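Long-range contacts in cellobiose 2-epimerase (Ruminococcus albus, PDB 3VW5), which catalyses the reversible epimerization of cellobiose to 4-O-beta-D-glucopyranosyl-D-mannose, acting on the unmodified sugar: residues A[297-302]-A[353-358]; A[91-96]-A[105-110]; A[224-229]-A[236-241]; A[1-6]-A[381-386]. The protein carries 2 engineered substitutions. All blocks are in the same frame, centred on the assembly; numbering follows the deposited sequence.

Interaction 1 of 4, residues A[297-302]-A[353-358]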
# COMPACT_ATOMS: atom_id res chain seq x y z
N ILE A 297 9.60 7.77 -20.37
CA ILE A 297 8.32 7.60 -19.70
C ILE A 297 7.84 6.17 -19.90
O ILE A 297 7.81 5.67 -21.04
CB ILE A 297 7.28 8.56 -20.28
CG1 ILE A 297 7.81 10.00 -20.28
CG2 ILE A 297 5.94 8.44 -19.55
CD1 ILE A 297 7.79 10.66 -18.94
N ASP A 298 7.51 5.49 -18.80
CA ASP A 298 6.87 4.20 -18.86
C ASP A 298 5.37 4.39 -18.78
O ASP A 298 4.83 4.67 -17.72
CB ASP A 298 7.33 3.32 -17.70
CG ASP A 298 6.72 1.92 -17.76
OD1 ASP A 298 5.99 1.62 -18.73
OD2 ASP A 298 6.99 1.11 -16.83
N LYS A 299 4.69 4.24 -19.90
CA LYS A 299 3.27 4.51 -19.94
C LYS A 299 2.44 3.27 -19.60
O LYS A 299 1.21 3.29 -19.69
CB LYS A 299 2.87 5.10 -21.29
CG LYS A 299 3.59 6.40 -21.65
CD LYS A 299 3.02 6.98 -22.93
CE LYS A 299 3.73 8.28 -23.32
NZ LYS A 299 3.66 8.50 -24.80
N THR A 300 3.11 2.19 -19.22
CA THR A 300 2.40 0.98 -18.79
C THR A 300 1.38 1.29 -17.70
O THR A 300 1.67 2.02 -16.75
CB THR A 300 3.38 -0.05 -18.23
OG1 THR A 300 4.33 -0.41 -19.24
CG2 THR A 300 2.64 -1.31 -17.73
N ARG A 301 0.18 0.74 -17.84
CA ARG A 301 -0.84 0.88 -16.80
C ARG A 301 -0.67 -0.22 -15.76
O ARG A 301 -1.02 -1.38 -16.02
CB ARG A 301 -2.25 0.85 -17.39
CG ARG A 301 -2.68 2.14 -18.09
CD ARG A 301 -2.17 2.26 -19.54
NE ARG A 301 -2.78 3.42 -20.19
CZ ARG A 301 -2.33 4.67 -20.08
NH1 ARG A 301 -1.22 4.92 -19.39
NH2 ARG A 301 -2.97 5.67 -20.67
N VAL A 302 -0.09 0.14 -14.62
CA VAL A 302 0.08 -0.75 -13.48
C VAL A 302 -1.20 -0.66 -12.64
O VAL A 302 -1.70 0.45 -12.39
CB VAL A 302 1.31 -0.36 -12.63
CG1 VAL A 302 1.47 -1.29 -11.43
CG2 VAL A 302 2.56 -0.40 -13.47
N VAL A 353 -1.03 -3.55 -17.86
CA VAL A 353 -1.51 -3.45 -19.23
C VAL A 353 -0.85 -2.29 -19.96
O VAL A 353 -0.82 -1.18 -19.43
CB VAL A 353 -3.03 -3.28 -19.30
CG1 VAL A 353 -3.48 -3.25 -20.75
CG2 VAL A 353 -3.72 -4.41 -18.57
N THR A 354 -0.35 -2.56 -21.17
CA THR A 354 0.31 -1.55 -22.02
C THR A 354 -0.61 -0.40 -22.41
O THR A 354 -1.84 -0.50 -22.33
CB THR A 354 0.87 -2.14 -23.34
OG1 THR A 354 -0.21 -2.52 -24.20
CG2 THR A 354 1.79 -3.33 -23.10
N PHE A 355 -0.00 0.69 -22.85
CA PHE A 355 -0.72 1.87 -23.33
C PHE A 355 -1.68 1.50 -24.47
O PHE A 355 -2.69 2.16 -24.71
CB PHE A 355 0.29 2.89 -23.81
CG PHE A 355 -0.30 4.23 -24.11
CD1 PHE A 355 -0.52 5.14 -23.09
CD2 PHE A 355 -0.61 4.58 -25.41
CE1 PHE A 355 -1.05 6.38 -23.36
CE2 PHE A 355 -1.15 5.82 -25.69
CZ PHE A 355 -1.36 6.72 -24.65
N ASP A 356 -1.32 0.43 -25.18
CA ASP A 356 -2.11 -0.09 -26.30
C ASP A 356 -3.03 -1.25 -25.91
O ASP A 356 -3.59 -1.91 -26.78
CB ASP A 356 -1.19 -0.51 -27.44
CG ASP A 356 -0.88 0.65 -28.38
OD1 ASP A 356 -1.68 1.62 -28.42
OD2 ASP A 356 0.17 0.59 -29.08
N HIS A 357 -3.12 -1.51 -24.61
CA HIS A 357 -4.23 -2.27 -24.04
C HIS A 357 -4.03 -3.77 -24.06
O HIS A 357 -5.00 -4.53 -24.04
CB HIS A 357 -5.56 -1.90 -24.70
CG HIS A 357 -5.86 -0.44 -24.66
ND1 HIS A 357 -6.34 0.25 -25.75
CD2 HIS A 357 -5.73 0.47 -23.66
CE1 HIS A 357 -6.52 1.52 -25.43
NE2 HIS A 357 -6.16 1.68 -24.17
N THR A 358 -2.79 -4.21 -24.11
CA THR A 358 -2.57 -5.63 -24.03
C THR A 358 -1.81 -5.98 -22.75
O THR A 358 -0.83 -5.33 -22.41
CB THR A 358 -2.01 -6.24 -25.35
OG1 THR A 358 -0.77 -6.91 -25.13
CG2 THR A 358 -1.86 -5.18 -26.42
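The guanidinium of Arg-301 and the ring of Phe-355 meet obliquely, their planes 56° apart. Phe-355 CD1 stands over one face of the guanidinium, displaced toward its rim and 3.5 Å from Arg-301 CZ, while Phe-355 CE1 lies 3.4 Å from Arg-301 NH2. Over one face of the phenylalanine ring lies CD of the extended Lys-299 chain, 4.0 Å from Phe-355 CD1. Beyond it the ammonium is too far from the ring for more than a weak attraction, and a long ion pair to Glu-284 is similarly weak. At the guanidinium's polar end NH1 bonds to Asn-289 OD1 and weakly to Lys-299 O. The backbones beside these groups make an antiparallel hydrogen-bonded pair: Arg-301 N gives to Val-353 O at 2.7 Å, and Val-353 N gives to Arg-301 O at 2.8 Å. The pair joins strand 296-302 to the short strand 352-353 within a sheet on the (alpha/alpha)6 barrel. The arginine chain folds at chi2 (82°), bringing CD to 3.9 Å from Thr-354 O. An alanine in place of Arg-301 would probably leave Asn-289 OD1 without this donor and open a gap beside the Phe-355 ring, letting it turn. Upstream, Asp-298 OD1 accepts from Thr-300 N, closing an Asx turn, and also from Thr-300 OG1; across the contact, Thr-354 starts a type I turn ending at His-357.

Interaction 2 of 4, residues A[91-96]-A[105-110]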
# COMPACT_ATOMS: atom_id res chain seq x y z
N GLY A 91 10.42 -7.56 14.84
CA GLY A 91 9.98 -7.44 13.47
C GLY A 91 9.28 -8.67 12.91
O GLY A 91 8.85 -9.58 13.64
N VAL A 92 9.16 -8.70 11.58
CA VAL A 92 8.55 -9.81 10.88
C VAL A 92 9.50 -10.26 9.77
O VAL A 92 10.28 -9.46 9.26
CB VAL A 92 7.19 -9.40 10.28
CG1 VAL A 92 6.27 -8.89 11.37
CG2 VAL A 92 7.37 -8.31 9.23
N TYR A 93 9.43 -11.53 9.39
CA TYR A 93 10.27 -12.04 8.30
C TYR A 93 9.79 -11.55 6.94
O TYR A 93 8.78 -10.85 6.84
CB TYR A 93 10.32 -13.57 8.32
CG TYR A 93 10.67 -14.15 9.67
CD1 TYR A 93 11.95 -13.99 10.21
CD2 TYR A 93 9.72 -14.85 10.41
CE1 TYR A 93 12.26 -14.52 11.46
CE2 TYR A 93 10.03 -15.38 11.65
CZ TYR A 93 11.30 -15.21 12.18
OH TYR A 93 11.59 -15.75 13.41
N TRP A 94 10.51 -11.91 5.89
CA TRP A 94 10.16 -11.48 4.54
C TRP A 94 9.29 -12.51 3.80
O TRP A 94 8.31 -12.17 3.15
CB TRP A 94 11.44 -11.14 3.74
CG TRP A 94 11.15 -10.64 2.36
CD1 TRP A 94 11.26 -11.34 1.19
CD2 TRP A 94 10.66 -9.34 2.00
NE1 TRP A 94 10.88 -10.56 0.13
CE2 TRP A 94 10.51 -9.33 0.59
CE3 TRP A 94 10.34 -8.19 2.73
CZ2 TRP A 94 10.05 -8.21 -0.09
CZ3 TRP A 94 9.89 -7.08 2.04
CH2 TRP A 94 9.75 -7.10 0.64
N MET A 95 9.64 -13.78 3.94
CA MET A 95 9.06 -14.84 3.16
C MET A 95 8.95 -16.11 3.97
O MET A 95 9.92 -16.54 4.58
CB MET A 95 9.96 -15.14 1.97
CG MET A 95 9.24 -15.85 0.85
SD MET A 95 8.37 -14.61 -0.11
CE MET A 95 7.00 -15.61 -0.63
N MET A 96 7.78 -16.73 3.95
CA MET A 96 7.60 -18.04 4.57
C MET A 96 7.51 -19.05 3.44
O MET A 96 7.32 -18.67 2.29
CB MET A 96 6.32 -18.06 5.41
CG MET A 96 6.10 -16.79 6.24
SD MET A 96 7.47 -16.36 7.36
CE MET A 96 7.54 -17.84 8.39
N THR A 105 14.55 -14.52 6.11
CA THR A 105 14.42 -13.90 7.42
C THR A 105 14.91 -12.46 7.49
O THR A 105 15.01 -11.90 8.57
CB THR A 105 15.15 -14.71 8.49
OG1 THR A 105 16.49 -14.96 8.05
CG2 THR A 105 14.44 -16.04 8.73
N MET A 106 15.21 -11.90 6.32
CA MET A 106 15.59 -10.49 6.17
C MET A 106 14.54 -9.56 6.78
O MET A 106 13.32 -9.77 6.62
CB MET A 106 15.77 -10.21 4.66
CG MET A 106 15.92 -8.74 4.25
SD MET A 106 14.38 -7.99 3.69
CE MET A 106 14.55 -8.08 1.90
N LYS A 107 14.99 -8.54 7.50
CA LYS A 107 14.07 -7.58 8.12
C LYS A 107 14.00 -6.32 7.28
O LYS A 107 15.02 -5.76 6.90
CB LYS A 107 14.53 -7.21 9.54
CG LYS A 107 14.68 -8.39 10.48
CD LYS A 107 13.33 -9.00 10.83
CE LYS A 107 13.48 -10.28 11.67
NZ LYS A 107 13.87 -10.00 13.08
N HIS A 108 12.78 -5.88 7.00
CA HIS A 108 12.59 -4.68 6.20
C HIS A 108 11.58 -3.71 6.83
O HIS A 108 10.41 -4.04 7.04
CB HIS A 108 12.16 -5.04 4.77
CG HIS A 108 12.67 -4.08 3.74
ND1 HIS A 108 12.32 -2.74 3.73
CD2 HIS A 108 13.51 -4.26 2.69
CE1 HIS A 108 12.92 -2.14 2.72
NE2 HIS A 108 13.64 -3.04 2.07
N THR A 109 12.07 -2.51 7.13
CA THR A 109 11.23 -1.47 7.68
C THR A 109 9.86 -1.39 7.00
O THR A 109 8.82 -1.27 7.65
CB THR A 109 11.94 -0.13 7.55
OG1 THR A 109 13.15 -0.19 8.30
CG2 THR A 109 11.10 1.00 8.09
N TYR A 110 9.88 -1.45 5.68
CA TYR A 110 8.67 -1.34 4.87
C TYR A 110 7.70 -2.49 5.16
O TYR A 110 6.49 -2.29 5.28
CB TYR A 110 9.13 -1.33 3.42
CG TYR A 110 8.06 -1.38 2.39
CD1 TYR A 110 7.57 -0.21 1.84
CD2 TYR A 110 7.57 -2.59 1.92
CE1 TYR A 110 6.60 -0.24 0.86
CE2 TYR A 110 6.59 -2.64 0.94
CZ TYR A 110 6.11 -1.46 0.41
OH TYR A 110 5.14 -1.47 -0.58
O HOH W 1 10.89 -8.31 6.86
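Trp-94 and Met-106 run side by side, pointing the same way, and the methionine tip lies against the indole. Met-106 CE stands over the face of the five-membered ring, 4.3 Å from its centroid and 18° off the normal. The sulfur sits obliquely to the six-membered ring, making a Met-aromatic contact. Bends at chi2 and chi3 carry first SD and then CE round to the indole. His-108 also lies alongside Trp-94: His-108 CB is 4.1 Å from Trp-94 CZ3, and the imidazole is inclined 42° to the six-membered ring. Met-106 SD comes in at the edge of that imidazole, near its plane, and His-108 NE2 is held by Asn-165. Tyr-93 and Thr-105 form another side-by-side pair, with Thr-105 CG2 3.5 Å from Tyr-93 CD1. Lys-107, bent at chi2 and chi4, passes with its CD 3.5 Å from Val-92 O, and its ammonium reaches Asp-86 in a salt bridge and Gly-90 O. No direct hydrogen bond crosses between the two segments. A water does the joining, donating to Val-92 O at 2.7 Å and to Met-106 O at 2.8 Å while accepting from His-108 N. Just beyond, Trp-94 and Met-95 both face Asp-104, a classic beta bulge in the hairpin of strands 95-96 and 102-108, which leads through the N-cap residue His-108 into helix 109-126.

Interaction 3 of 4, residues A[224-229]-A[236-241]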
# COMPACT_ATOMS: atom_id res chain seq x y z
N LEU A 224 7.74 14.10 -5.90
CA LEU A 224 8.38 13.46 -4.76
C LEU A 224 9.62 12.75 -5.24
O LEU A 224 9.58 12.03 -6.24
CB LEU A 224 7.44 12.43 -4.15
CG LEU A 224 6.12 12.96 -3.63
CD1 LEU A 224 5.29 11.83 -3.08
CD2 LEU A 224 6.38 14.02 -2.57
N LYS A 225 10.73 12.95 -4.54
CA LYS A 225 11.93 12.17 -4.84
C LYS A 225 11.70 10.72 -4.39
O LYS A 225 10.89 10.47 -3.49
CB LYS A 225 13.14 12.78 -4.16
CG LYS A 225 13.47 14.18 -4.63
CD LYS A 225 14.52 14.81 -3.72
CE LYS A 225 14.44 16.33 -3.73
NZ LYS A 225 13.24 16.87 -3.01
N VAL A 226 12.42 9.78 -4.99
CA VAL A 226 12.14 8.36 -4.73
C VAL A 226 13.24 7.65 -3.94
O VAL A 226 12.96 6.98 -2.96
CB VAL A 226 11.84 7.59 -6.05
CG1 VAL A 226 11.56 6.12 -5.76
CG2 VAL A 226 10.68 8.23 -6.80
N PHE A 227 14.49 7.79 -4.38
CA PHE A 227 15.63 7.07 -3.80
C PHE A 227 16.71 8.01 -3.25
O PHE A 227 17.00 9.06 -3.84
CB PHE A 227 16.25 6.11 -4.82
CG PHE A 227 15.31 5.04 -5.30
CD1 PHE A 227 14.84 4.06 -4.42
CD2 PHE A 227 14.89 5.00 -6.62
CE1 PHE A 227 13.98 3.06 -4.85
CE2 PHE A 227 14.03 4.00 -7.06
CZ PHE A 227 13.57 3.03 -6.17
N PHE A 228 17.29 7.62 -2.12
CA PHE A 228 18.31 8.43 -1.47
C PHE A 228 19.46 7.59 -0.94
O PHE A 228 19.32 6.39 -0.71
CB PHE A 228 17.74 9.24 -0.29
CG PHE A 228 16.42 9.88 -0.56
CD1 PHE A 228 16.34 11.22 -0.89
CD2 PHE A 228 15.24 9.14 -0.46
CE1 PHE A 228 15.11 11.81 -1.13
CE2 PHE A 228 14.02 9.71 -0.70
CZ PHE A 228 13.95 11.05 -1.03
N ASP A 229 20.60 8.24 -0.72
CA ASP A 229 21.70 7.65 0.04
C ASP A 229 21.61 7.98 1.54
O ASP A 229 20.65 8.61 2.01
CB ASP A 229 23.05 8.09 -0.53
CG ASP A 229 23.19 9.61 -0.65
OD1 ASP A 229 22.51 10.36 0.10
OD2 ASP A 229 23.98 10.05 -1.52
N GLY A 236 19.73 8.30 -8.52
CA GLY A 236 18.92 8.10 -9.71
C GLY A 236 18.02 9.30 -9.97
O GLY A 236 18.14 10.35 -9.32
N ASP A 237 17.10 9.15 -10.92
CA ASP A 237 16.20 10.23 -11.25
C ASP A 237 14.84 9.67 -11.65
O ASP A 237 14.50 9.60 -12.83
CB ASP A 237 16.78 11.06 -12.39
CG ASP A 237 15.88 12.22 -12.81
OD1 ASP A 237 16.12 12.75 -13.92
OD2 ASP A 237 14.96 12.58 -12.04
N ILE A 238 14.07 9.24 -10.65
CA ILE A 238 12.82 8.56 -10.92
C ILE A 238 11.64 9.38 -10.40
O ILE A 238 11.65 9.88 -9.28
CB ILE A 238 12.81 7.14 -10.34
CG1 ILE A 238 13.83 6.29 -11.09
CG2 ILE A 238 11.44 6.51 -10.44
CD1 ILE A 238 14.19 5.04 -10.36
N HIS A 239 10.63 9.54 -11.24
CA HIS A 239 9.37 10.08 -10.78
C HIS A 239 8.30 8.99 -10.88
O HIS A 239 7.88 8.60 -11.97
CB HIS A 239 8.99 11.33 -11.57
CG HIS A 239 7.88 12.11 -10.94
ND1 HIS A 239 7.53 13.38 -11.33
CD2 HIS A 239 7.03 11.78 -9.93
CE1 HIS A 239 6.52 13.81 -10.60
NE2 HIS A 239 6.20 12.86 -9.74
N SER A 240 7.90 8.47 -9.72
CA SER A 240 6.87 7.44 -9.69
C SER A 240 5.51 8.10 -9.47
O SER A 240 5.13 8.44 -8.35
CB SER A 240 7.17 6.39 -8.62
OG SER A 240 6.05 5.56 -8.35
N TYR A 241 4.80 8.31 -10.57
CA TYR A 241 3.48 8.92 -10.54
C TYR A 241 2.51 8.26 -9.54
O TYR A 241 1.71 8.93 -8.88
CB TYR A 241 2.86 8.87 -11.94
CG TYR A 241 3.72 9.47 -13.03
CD1 TYR A 241 4.42 10.66 -12.84
CD2 TYR A 241 3.83 8.84 -14.28
CE1 TYR A 241 5.19 11.21 -13.84
CE2 TYR A 241 4.61 9.37 -15.28
CZ TYR A 241 5.28 10.56 -15.07
OH TYR A 241 6.04 11.10 -16.08
O HOH W 2 8.03 9.85 -7.48
O HOH W 3 13.56 10.50 -7.38
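Apolar contacts centre on Ile-238, which meets Phe-227 and Val-226 with different branches. Its CD1 comes to the edge of the Phe-227 ring, close to the ring plane, and lies 3.5 Å from Phe-227 CE2. Its other branch, CG2, is 4.1 Å from CG2 of Val-226. Val-226 CG1 turns to its own neighbour instead, sitting over the centre of the Phe-227 ring, so that aromatic group is packed on a face and at an edge. Polar contacts between the segments run through water. One water accepts from Val-226 N at 2.7 Å and donates to Ile-238 O at 2.8 Å. A second accepts from Ser-240 N at 2.6 Å and reaches Leu-224 O at 2.9 Å, though it has more acceptors nearby than protons to offer. The polar side-chain ends bond outside the pair: His-239 NE2 to Asp-244, and Ser-240 OG to His-243. The backbones thus run near each other without pairing directly. Strand 223-228 belongs to a three-stranded antiparallel sheet, whereas strand 238-240 pairs with strand 287-293 in a different one; the arrangement is a water-bridged junction between two sheets of the (alpha/alpha)6 barrel, next to the N-cap residue Ser-240 that opens helix 241-258.

Interaction 4 of 4, residues A[1-6]-A[381-386]; sequences MMISEI and EVITRG
Ile-3 meets Val-382, Ile-383 and Gly-386 through the branches that leave its CB. The longer branch starts with CG1, 3.9 Å from Val-382 CG1, the two side chains sliding past each other in opposite directions. With chi2 at -178° the branch runs straight on, and its tip CD1 arrives 3.5 Å from Gly-386 CA. The shorter branch, CG2, lies 4.1 Å from Ile-383 CA. An alanine at Ile-3 would probably open a gap beside Val-382 and leave the Gly-386 backbone without its apolar cover from this helix. The contact joins the first helix of the chain to the last, 2-19 to 373-385, within the (alpha/alpha)6 barrel; their short segments pass 9.3 Å apart with directions 138° from parallel. Val-382 is gripped from a second place one turn on: Ile-6 crosses it at about a right angle, with Ile-6 CD1 4.0 Å from Val-382 CG2. Met-2 adds its CE at 4.3 Å from Val-382 CG1, and Trp-333 of helix 323-340 touches both Met-2 and Ile-6. Along the C-terminal helix, Arg-385 NE forms a salt bridge with Glu-381 OE1 at 2.8 Å, and Glu-381 OE2 has a second partner in Arg-253.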
# COMPACT_ATOMS: atom_id res chain seq x y z
N MET A 1 -24.19 4.71 -11.14
CA MET A 1 -23.06 5.63 -11.24
C MET A 1 -21.78 4.99 -10.67
O MET A 1 -21.75 3.80 -10.38
CB MET A 1 -23.37 6.95 -10.52
CG MET A 1 -24.71 7.59 -10.94
SD MET A 1 -24.93 9.30 -10.40
CE MET A 1 -24.13 10.21 -11.72
N MET A 2 -20.73 5.79 -10.50
CA MET A 2 -19.43 5.26 -10.11
C MET A 2 -19.39 4.45 -8.81
O MET A 2 -18.81 3.35 -8.76
CB MET A 2 -18.40 6.39 -10.05
CG MET A 2 -16.96 5.95 -10.23
SD MET A 2 -15.84 7.34 -9.89
CE MET A 2 -16.39 7.74 -8.23
N ILE A 3 -20.00 4.97 -7.74
CA ILE A 3 -19.93 4.28 -6.45
C ILE A 3 -20.60 2.92 -6.51
O ILE A 3 -20.08 1.94 -5.98
CB ILE A 3 -20.52 5.09 -5.29
CG1 ILE A 3 -19.76 6.40 -5.11
CG2 ILE A 3 -20.45 4.28 -4.00
CD1 ILE A 3 -20.24 7.23 -3.96
N SER A 4 -21.76 2.86 -7.16
CA SER A 4 -22.52 1.62 -7.23
C SER A 4 -21.74 0.53 -7.96
O SER A 4 -21.74 -0.65 -7.55
CB SER A 4 -23.88 1.88 -7.89
OG SER A 4 -24.18 0.88 -8.85
N GLU A 5 -21.07 0.93 -9.04
CA GLU A 5 -20.28 -0.01 -9.84
C GLU A 5 -19.08 -0.54 -9.07
O GLU A 5 -18.80 -1.75 -9.06
CB GLU A 5 -19.80 0.66 -11.14
CG GLU A 5 -20.93 1.17 -12.03
CD GLU A 5 -20.43 2.03 -13.18
OE1 GLU A 5 -19.20 2.21 -13.30
OE2 GLU A 5 -21.28 2.54 -13.95
N ILE A 6 -18.38 0.36 -8.39
CA ILE A 6 -17.20 -0.01 -7.65
C ILE A 6 -17.55 -0.93 -6.48
O ILE A 6 -16.85 -1.91 -6.23
CB ILE A 6 -16.40 1.23 -7.21
CG1 ILE A 6 -15.56 1.74 -8.38
CG2 ILE A 6 -15.51 0.92 -6.03
CD1 ILE A 6 -15.03 3.14 -8.19
N GLU A 381 -12.58 3.07 -0.14
CA GLU A 381 -12.40 4.50 0.05
C GLU A 381 -13.46 5.27 -0.72
O GLU A 381 -13.90 6.34 -0.28
CB GLU A 381 -11.00 4.94 -0.38
CG GLU A 381 -9.92 4.75 0.68
CD GLU A 381 -9.99 5.76 1.83
OE1 GLU A 381 -10.46 6.92 1.62
OE2 GLU A 381 -9.55 5.40 2.96
N VAL A 382 -13.86 4.73 -1.87
CA VAL A 382 -14.81 5.38 -2.76
C VAL A 382 -16.17 5.31 -2.11
O VAL A 382 -16.90 6.31 -2.02
CB VAL A 382 -14.88 4.68 -4.13
CG1 VAL A 382 -16.15 5.08 -4.88
CG2 VAL A 382 -13.63 4.99 -4.96
N ILE A 383 -16.50 4.10 -1.66
CA ILE A 383 -17.73 3.85 -0.94
C ILE A 383 -17.84 4.81 0.24
O ILE A 383 -18.85 5.49 0.41
CB ILE A 383 -17.77 2.39 -0.43
CG1 ILE A 383 -18.13 1.44 -1.58
CG2 ILE A 383 -18.75 2.26 0.73
CD1 ILE A 383 -18.00 -0.01 -1.23
N THR A 384 -16.78 4.86 1.02
CA THR A 384 -16.78 5.58 2.29
C THR A 384 -16.84 7.10 2.16
O THR A 384 -17.40 7.77 3.01
CB THR A 384 -15.54 5.17 3.11
OG1 THR A 384 -15.89 4.09 3.99
CG2 THR A 384 -15.01 6.34 3.92
N ARG A 385 -16.25 7.64 1.09
CA ARG A 385 -16.24 9.09 0.88
C ARG A 385 -17.55 9.57 0.27
O ARG A 385 -17.86 10.76 0.27
CB ARG A 385 -15.08 9.48 -0.04
CG ARG A 385 -13.72 9.22 0.56
CD ARG A 385 -12.63 9.49 -0.44
NE ARG A 385 -11.34 9.05 0.07
CZ ARG A 385 -10.35 9.86 0.42
NH1 ARG A 385 -10.49 11.18 0.29
NH2 ARG A 385 -9.21 9.36 0.88
N GLY A 386 -18.32 8.63 -0.26
CA GLY A 386 -19.57 8.92 -0.92
C GLY A 386 -19.62 10.11 -1.86
O GLY A 386 -20.63 10.80 -1.91

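Overall arrangement
From the N terminus, residues 1-6 begin interaction 4, which is completed only at 381-386, so nearly the whole chain lies within its loop and the other three contacts fall inside it. Those three follow in series, without crossing. Interaction 2 closes a short hairpin loop ahead of helix 109-126. Interaction 3 closes a similarly short one, linking two sheets before helix 241-258. Interaction 1 spans 50 residues, mostly helical, between strand 296-302 and the segment that begins at the end of strand 352-353. Interactions 1 and 3 reach the same five-stranded sheet and touch where Ile-297 packs on Tyr-241. Interactions 2 and 4 lie on opposite sides of the chain's centre, their centres about 34 Å apart.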